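Local coordinates for protein thermostable carboxypeptidase 1 (Pyrococcus furiosus, PDB 1KA2) that removes amino acids one after another from the C-terminal end of peptides with broad specificity, as a homodimeric, cobalt-dependent metallocarboxypeptidase of the M32 family, at residues Q6-T9 with I10-I13; Q280-R283 with F284-T287; L90-S93 with I94-R98. One frame throughout, in Å; residues are numbered along the deposited sequence.

In the fold
From the N terminus, contact 1 (6-9 with 10-13) starts helix 8-36, contact 3 (90-93 with 94-98) lies in the later part of helix 81-99, and contact 2 (280-283 with 284-287) shapes the loop between helices 261-278 and 295-309. Each is local, and they follow in series along the chain without nesting or crossing. Contacts 1 and 3 touch where the helices pack, Ile-13 CG2 lying 3.5 Å from Leu-90 CD1; their centres are about 19 Å apart. Contact 2 touches neither, its nearest atoms staying about 7 Å from both, yet Phe-284 meets Tyr-82 of helix 81-99 and Phe-286 meets Arg-18 and Trp-21 of helix 8-36.

Contact 1 (Q6-T9 with I10-I13); sequences QNET and IKQI
Asn-7 lays its CB against the side chain of Ile-10 one turn further on, 3.4 Å from Ile-10 CG1, and the two side chains cross at about a right angle. With CG opposite the backbone N (chi1 -179°), the Asn-7 side chain lies beside its own carbonyl carbon and reaches forward over the start of the helix. Ile-10 then continues inward onto Ile-86 and Val-87 of helix 81-99.

On the outer side, Lys-11 runs back along the chain as an extended arm. Its CG passes 3.3 Å from Asn-7 O and its CE passes 3.2 Å from Gln-6 O. At the tip, its ammonium NZ stays 4.2 Å from Glu-8 OE1, too far for a salt bridge, though the opposite charges probably still attract. Glu-8 bends at its second torsion (chi2 53°), which turns the carboxylate toward the next turn, and OE2 comes 3.6 Å from Gln-12 CG; the carboxylate and amide planes stand 39° apart. Thr-9 and Ile-13 meet more loosely by their methyls, CG2 to CD1 at 4.2 Å; Ile-13 packs on Leu-69 and Thr-9 on Ala-73, both of helix 64-74.

Beneath these side chains the backbone makes its first i to i+4 bonds: Lys-11 N to Asn-7 O at 3.0 Å, followed by Gln-12 N to Glu-8 O and Ile-13 N to Thr-9 O. Glu-83 accepts from the backbone N of both Gln-6 and Asn-7, tying the lead-in to helix 81-99. Asn-7 at the N-cap, with the helical bonds opening directly behind it, marks this as the amino-terminal first turn of an alpha-helix.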
loop_
_atom_site.group_PDB
_atom_site.type_symbol
_atom_site.label_atom_id
_atom_site.label_comp_id
_atom_site.label_asym_id
_atom_site.label_seq_id
_atom_site.Cartn_x
_atom_site.Cartn_y
_atom_site.Cartn_z
ATOM N N GLN A 6 31.631 -8.091 5.294
ATOM C CA GLN A 6 32.970 -7.555 5.056
ATOM C C GLN A 6 33.477 -7.719 3.626
ATOM O O GLN A 6 33.966 -6.768 3.023
ATOM C CB GLN A 6 33.963 -8.224 6.017
ATOM C CG GLN A 6 33.761 -9.733 6.156
ATOM C CD GLN A 6 34.991 -10.456 6.681
ATOM O OE1 GLN A 6 36.022 -10.516 6.005
ATOM N NE2 GLN A 6 34.890 -11.008 7.891
ATOM N N ASN A 7 33.363 -8.928 3.091
ATOM C CA ASN A 7 33.834 -9.202 1.742
ATOM C C ASN A 7 33.310 -8.235 0.685
ATOM O O ASN A 7 32.117 -7.928 0.631
ATOM C CB ASN A 7 33.477 -10.621 1.326
ATOM C CG ASN A 7 33.972 -10.943 -0.061
ATOM O OD1 ASN A 7 35.175 -11.065 -0.285
ATOM N ND2 ASN A 7 33.052 -11.061 -1.011
ATOM N N GLU A 8 34.220 -7.780 -0.166
ATOM C CA GLU A 8 33.910 -6.844 -1.237
ATOM C C GLU A 8 32.940 -7.409 -2.273
ATOM O O GLU A 8 32.041 -6.704 -2.726
ATOM C CB GLU A 8 35.208 -6.417 -1.920
ATOM C CG GLU A 8 35.036 -5.423 -3.045
ATOM C CD GLU A 8 34.243 -4.210 -2.630
ATOM O OE1 GLU A 8 34.358 -3.793 -1.457
ATOM O OE2 GLU A 8 33.513 -3.666 -3.484
ATOM N N THR A 9 33.122 -8.671 -2.658
ATOM C CA THR A 9 32.236 -9.291 -3.640
ATOM C C THR A 9 30.838 -9.387 -3.045
ATOM O O THR A 9 29.843 -9.192 -3.738
ATOM C CB THR A 9 32.723 -10.711 -4.050
ATOM O OG1 THR A 9 33.887 -10.591 -4.876
ATOM C CG2 THR A 9 31.642 -11.455 -4.818
ATOM N N ILE A 10 30.781 -9.682 -1.750
ATOM C CA ILE A 10 29.518 -9.792 -1.029
ATOM C C ILE A 10 28.814 -8.422 -0.986
ATOM O O ILE A 10 27.604 -8.344 -1.162
ATOM C CB ILE A 10 29.755 -10.304 0.409
ATOM C CG1 ILE A 10 30.365 -11.712 0.376
ATOM C CG2 ILE A 10 28.452 -10.312 1.188
ATOM C CD1 ILE A 10 29.435 -12.808 -0.095
ATOM N N LYS A 11 29.572 -7.348 -0.770
ATOM C CA LYS A 11 28.978 -6.012 -0.722
ATOM C C LYS A 11 28.423 -5.589 -2.074
ATOM O O LYS A 11 27.376 -4.949 -2.141
ATOM C CB LYS A 11 29.997 -4.954 -0.295
ATOM C CG LYS A 11 30.518 -5.028 1.127
ATOM C CD LYS A 11 31.486 -3.856 1.335
ATOM C CE LYS A 11 32.384 -4.036 2.537
ATOM N NZ LYS A 11 33.406 -2.948 2.593
ATOM N N GLN A 12 29.138 -5.913 -3.151
ATOM C CA GLN A 12 28.682 -5.544 -4.487
ATOM C C GLN A 12 27.349 -6.230 -4.738
ATOM O O GLN A 12 26.459 -5.675 -5.365
ATOM C CB GLN A 12 29.675 -5.995 -5.563
ATOM C CG GLN A 12 31.123 -5.570 -5.356
ATOM C CD GLN A 12 31.982 -5.868 -6.575
ATOM O OE1 GLN A 12 31.951 -5.131 -7.564
ATOM N NE2 GLN A 12 32.735 -6.963 -6.521
ATOM N N ILE A 13 27.228 -7.452 -4.239
ATOM C CA ILE A 13 26.009 -8.221 -4.400
ATOM C C ILE A 13 24.865 -7.576 -3.632
ATOM O O ILE A 13 23.792 -7.341 -4.194
ATOM C CB ILE A 13 26.209 -9.673 -3.910
ATOM C CG1 ILE A 13 27.120 -10.421 -4.887
ATOM C CG2 ILE A 13 24.861 -10.372 -3.762
ATOM C CD1 ILE A 13 27.487 -11.828 -4.437
#

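Contact 2 (Q280-R283 with F284-T287); sequences QDER and FMFT
Asp-281 opens an Asx turn, overlapping a short 3-10 segment in the loop between helices 261-278 and 295-309, and packs on Phe-284 just beyond it. Its CB sits over one face of the Phe-284 ring in a CH-pi contact, 3.9 Å from the centroid and displaced toward the rim. CG comes next, 4.1 Å from Phe-284 CZ, the carboxylate stacked against that end of the ring with the planes 21° apart. At the tip, OD1 takes two donors: Arg-283 N on its anti side, which closes the Asx turn, and Arg-283 NE on its syn side. OD2 accepts Arg-283 NH2 at 2.7 Å, completing a side-on salt bridge that should fix the rotation of the carboxylate. The bend of Arg-283 at chi3 (-63°) folds its guanidinium back to this grip.

Phe-284 N bonds to Asp-281 O at 2.9 Å. Beside it Glu-282 and Met-285 run alongside each other, Met-285 CE 4.1 Å from Glu-282 CD, while Glu-282 OE2 forms salt bridges with Arg-230 and Arg-247. Met-285 also packs on Glu-45 of the second subunit. A type II beta turn runs from Phe-284 to Thr-287, and in it Phe-284 O receives both Thr-287 N and Thr-287 OG1. One water donates to Arg-283 O and to Met-285 O, 2.9 Å from the latter.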
loop_
_atom_site.group_PDB
_atom_site.type_symbol
_atom_site.label_atom_id
_atom_site.label_comp_id
_atom_site.label_asym_id
_atom_site.label_seq_id
_atom_site.Cartn_x
_atom_site.Cartn_y
_atom_site.Cartn_z
ATOM N N GLN A 280 13.635 -10.547 13.653
ATOM C CA GLN A 280 14.704 -10.821 12.718
ATOM C C GLN A 280 15.901 -9.967 13.136
ATOM O O GLN A 280 15.751 -9.020 13.899
ATOM C CB GLN A 280 14.237 -10.464 11.309
ATOM C CG GLN A 280 14.860 -11.300 10.230
ATOM C CD GLN A 280 14.534 -12.779 10.350
ATOM O OE1 GLN A 280 15.202 -13.603 9.752
ATOM N NE2 GLN A 280 13.498 -13.116 11.110
ATOM N N ASP A 281 17.087 -10.309 12.652
ATOM C CA ASP A 281 18.301 -9.574 12.999
ATOM C C ASP A 281 18.463 -8.368 12.074
ATOM O O ASP A 281 18.687 -8.536 10.877
ATOM C CB ASP A 281 19.506 -10.505 12.859
ATOM C CG ASP A 281 20.754 -9.960 13.519
ATOM O OD1 ASP A 281 21.050 -8.765 13.329
ATOM O OD2 ASP A 281 21.449 -10.737 14.214
ATOM N N GLU A 282 18.372 -7.156 12.622
ATOM C CA GLU A 282 18.484 -5.948 11.799
ATOM C C GLU A 282 19.813 -5.735 11.074
ATOM O O GLU A 282 19.915 -4.867 10.209
ATOM C CB GLU A 282 18.154 -4.702 12.624
ATOM C CG GLU A 282 16.750 -4.711 13.215
ATOM C CD GLU A 282 16.330 -3.347 13.730
ATOM O OE1 GLU A 282 17.208 -2.556 14.131
ATOM O OE2 GLU A 282 15.118 -3.065 13.735
ATOM N N ARG A 283 20.838 -6.505 11.411
ATOM C CA ARG A 283 22.096 -6.348 10.701
ATOM C C ARG A 283 21.951 -6.977 9.309
ATOM O O ARG A 283 22.813 -6.799 8.456
ATOM C CB ARG A 283 23.233 -7.028 11.464
ATOM C CG ARG A 283 23.467 -6.452 12.849
ATOM C CD ARG A 283 24.468 -7.286 13.627
ATOM N NE ARG A 283 23.968 -8.633 13.859
ATOM C CZ ARG A 283 24.711 -9.636 14.308
ATOM N NH1 ARG A 283 25.993 -9.442 14.575
ATOM N NH2 ARG A 283 24.176 -10.834 14.475
ATOM N N PHE A 284 20.853 -7.710 9.097
ATOM C CA PHE A 284 20.568 -8.383 7.821
ATOM C C PHE A 284 19.544 -7.613 6.961
ATOM O O PHE A 284 19.144 -8.073 5.881
ATOM C CB PHE A 284 20.028 -9.808 8.069
ATOM C CG PHE A 284 20.906 -10.667 8.960
ATOM C CD1 PHE A 284 22.238 -10.327 9.208
ATOM C CD2 PHE A 284 20.397 -11.829 9.541
ATOM C CE1 PHE A 284 23.042 -11.128 10.018
ATOM C CE2 PHE A 284 21.199 -12.643 10.355
ATOM C CZ PHE A 284 22.519 -12.293 10.595
ATOM N N MET A 285 19.121 -6.446 7.443
ATOM C CA MET A 285 18.138 -5.625 6.738
ATOM C C MET A 285 18.548 -5.387 5.280
ATOM O O MET A 285 19.698 -5.046 4.997
ATOM C CB MET A 285 17.980 -4.290 7.479
ATOM C CG MET A 285 16.679 -3.563 7.229
ATOM S SD MET A 285 16.603 -1.989 8.120
ATOM C CE MET A 285 16.081 -2.538 9.745
ATOM N N PHE A 286 17.600 -5.567 4.357
ATOM C CA PHE A 286 17.855 -5.387 2.916
ATOM C C PHE A 286 18.621 -6.541 2.246
ATOM O O PHE A 286 18.925 -6.471 1.052
ATOM C CB PHE A 286 18.630 -4.092 2.667
ATOM C CG PHE A 286 18.069 -2.919 3.381
ATOM C CD1 PHE A 286 18.808 -2.274 4.363
ATOM C CD2 PHE A 286 16.780 -2.474 3.100
ATOM C CE1 PHE A 286 18.266 -1.191 5.065
ATOM C CE2 PHE A 286 16.233 -1.402 3.790
ATOM C CZ PHE A 286 16.978 -0.756 4.776
ATOM N N THR A 287 18.925 -7.592 3.003
ATOM C CA THR A 287 19.671 -8.732 2.468
ATOM C C THR A 287 18.825 -9.999 2.405
ATOM O O THR A 287 17.855 -10.148 3.141
ATOM C CB THR A 287 20.883 -9.067 3.337
ATOM O OG1 THR A 287 20.442 -9.763 4.506
ATOM C CG2 THR A 287 21.606 -7.802 3.749
HETATM O O HOH W 1 22.001 -4.549 6.705
#

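Contact 3 (L90-S93 with I94-R98); sequences LDRS and IRIAR
Arg-92 and Ile-96, four residues apart on the alpha-helix 81-99, cross aslant, with the isoleucine methyl CD1 lying over the centre of one guanidinium face, 3.7 Å above its plane. The arginine gets there by running extended from CG to NE, its CG anti to the backbone N (chi1 175°), and CD1 meets this chain near its root as well, 3.7 Å from Arg-92 CG. The methyl covers one flat face, and NH1 forms a salt bridge with Asp-161. Replacing Arg-92 with alanine would probably leave Asp-161 without this charged mate and strip the Ile-96 methyl of the flat surface it rests on.

Around the helix, Ile-94 packs on Phe-66 and Val-70 of helix 64-74, its CG1 passing 3.4 Å from Leu-90 O. Asp-91 directs its carboxylate to Lys-74, and Ala-97 packs on His-58 and Leu-61 of helix 43-61. Regular i to i+4 backbone bonds carry these groups: Ile-94 N bonds to Leu-90 O, and Arg-95 N to Asp-91 O. The Ala-97 methyl CB rests 3.2 Å from Ser-93 O, the same oxygen that accepts Ala-97 N at 2.8 Å.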
loop_
_atom_site.group_PDB
_atom_site.type_symbol
_atom_site.label_atom_id
_atom_site.label_comp_id
_atom_site.label_asym_id
_atom_site.label_seq_id
_atom_site.Cartn_x
_atom_site.Cartn_y
_atom_site.Cartn_z
ATOM N N LEU A 90 20.949 -16.964 -2.460
ATOM C CA LEU A 90 20.886 -16.428 -3.808
ATOM C C LEU A 90 21.182 -17.480 -4.867
ATOM O O LEU A 90 20.629 -17.426 -5.967
ATOM C CB LEU A 90 21.834 -15.225 -3.957
ATOM C CG LEU A 90 21.381 -13.960 -3.204
ATOM C CD1 LEU A 90 22.415 -12.864 -3.379
ATOM C CD2 LEU A 90 20.028 -13.492 -3.733
ATOM N N ASP A 91 22.035 -18.449 -4.548
ATOM C CA ASP A 91 22.344 -19.488 -5.531
ATOM C C ASP A 91 21.085 -20.316 -5.788
ATOM O O ASP A 91 20.773 -20.646 -6.929
ATOM C CB ASP A 91 23.484 -20.392 -5.046
ATOM C CG ASP A 91 23.894 -21.419 -6.093
ATOM O OD1 ASP A 91 23.842 -22.630 -5.789
ATOM O OD2 ASP A 91 24.259 -21.013 -7.220
ATOM N N ARG A 92 20.349 -20.624 -4.727
ATOM C CA ARG A 92 19.112 -21.392 -4.854
ATOM C C ARG A 92 18.059 -20.634 -5.671
ATOM O O ARG A 92 17.314 -21.239 -6.452
ATOM C CB ARG A 92 18.558 -21.715 -3.470
ATOM C CG ARG A 92 17.206 -22.412 -3.460
ATOM C CD ARG A 92 16.701 -22.600 -2.033
ATOM N NE ARG A 92 15.254 -22.803 -1.988
ATOM C CZ ARG A 92 14.634 -23.956 -2.224
ATOM N NH1 ARG A 92 15.326 -25.051 -2.523
ATOM N NH2 ARG A 92 13.308 -24.003 -2.174
ATOM N N SER A 93 18.000 -19.314 -5.504
ATOM C CA SER A 93 17.028 -18.505 -6.234
ATOM C C SER A 93 17.357 -18.423 -7.711
ATOM O O SER A 93 16.490 -18.641 -8.555
ATOM C CB SER A 93 16.962 -17.089 -5.669
ATOM O OG SER A 93 16.469 -17.083 -4.349
ATOM N N ILE A 94 18.605 -18.083 -8.025
ATOM C CA ILE A 94 19.030 -17.978 -9.412
ATOM C C ILE A 94 18.839 -19.327 -10.084
ATOM O O ILE A 94 18.414 -19.400 -11.233
ATOM C CB ILE A 94 20.506 -17.560 -9.512
ATOM C CG1 ILE A 94 20.648 -16.104 -9.060
ATOM C CG2 ILE A 94 21.026 -17.770 -10.940
ATOM C CD1 ILE A 94 22.087 -15.607 -9.019
ATOM N N ARG A 95 19.142 -20.389 -9.349
ATOM C CA ARG A 95 18.995 -21.742 -9.860
ATOM C C ARG A 95 17.526 -22.003 -10.180
ATOM O O ARG A 95 17.172 -22.308 -11.318
ATOM C CB ARG A 95 19.487 -22.764 -8.825
ATOM C CG ARG A 95 19.907 -24.098 -9.438
ATOM C CD ARG A 95 20.218 -25.169 -8.396
ATOM N NE ARG A 95 19.011 -25.835 -7.907
ATOM C CZ ARG A 95 18.225 -26.603 -8.657
ATOM N NH1 ARG A 95 18.513 -26.811 -9.938
ATOM N NH2 ARG A 95 17.147 -27.166 -8.125
ATOM N N ILE A 96 16.664 -21.870 -9.178
ATOM C CA ILE A 96 15.240 -22.099 -9.383
ATOM C C ILE A 96 14.683 -21.231 -10.497
ATOM O O ILE A 96 13.929 -21.705 -11.337
ATOM C CB ILE A 96 14.435 -21.799 -8.121
ATOM C CG1 ILE A 96 14.889 -22.705 -6.984
ATOM C CG2 ILE A 96 12.958 -21.998 -8.404
ATOM C CD1 ILE A 96 14.279 -22.334 -5.653
ATOM N N ALA A 97 15.057 -19.957 -10.499
ATOM C CA ALA A 97 14.576 -19.027 -11.510
ATOM C C ALA A 97 14.956 -19.400 -12.944
ATOM O O ALA A 97 14.170 -19.195 -13.865
ATOM C CB ALA A 97 15.061 -17.619 -11.191
ATOM N N ARG A 98 16.153 -19.939 -13.156
ATOM C CA ARG A 98 16.530 -20.291 -14.523
ATOM C C ARG A 98 16.235 -21.732 -14.935
ATOM O O ARG A 98 16.629 -22.160 -16.017
ATOM C CB ARG A 98 18.010 -19.980 -14.773
ATOM C CG ARG A 98 18.985 -20.664 -13.840
ATOM C CD ARG A 98 20.416 -20.279 -14.206
ATOM N NE ARG A 98 21.378 -20.656 -13.171
ATOM C CZ ARG A 98 22.695 -20.491 -13.280
ATOM N NH1 ARG A 98 23.205 -19.958 -14.385
ATOM N NH2 ARG A 98 23.500 -20.844 -12.281
#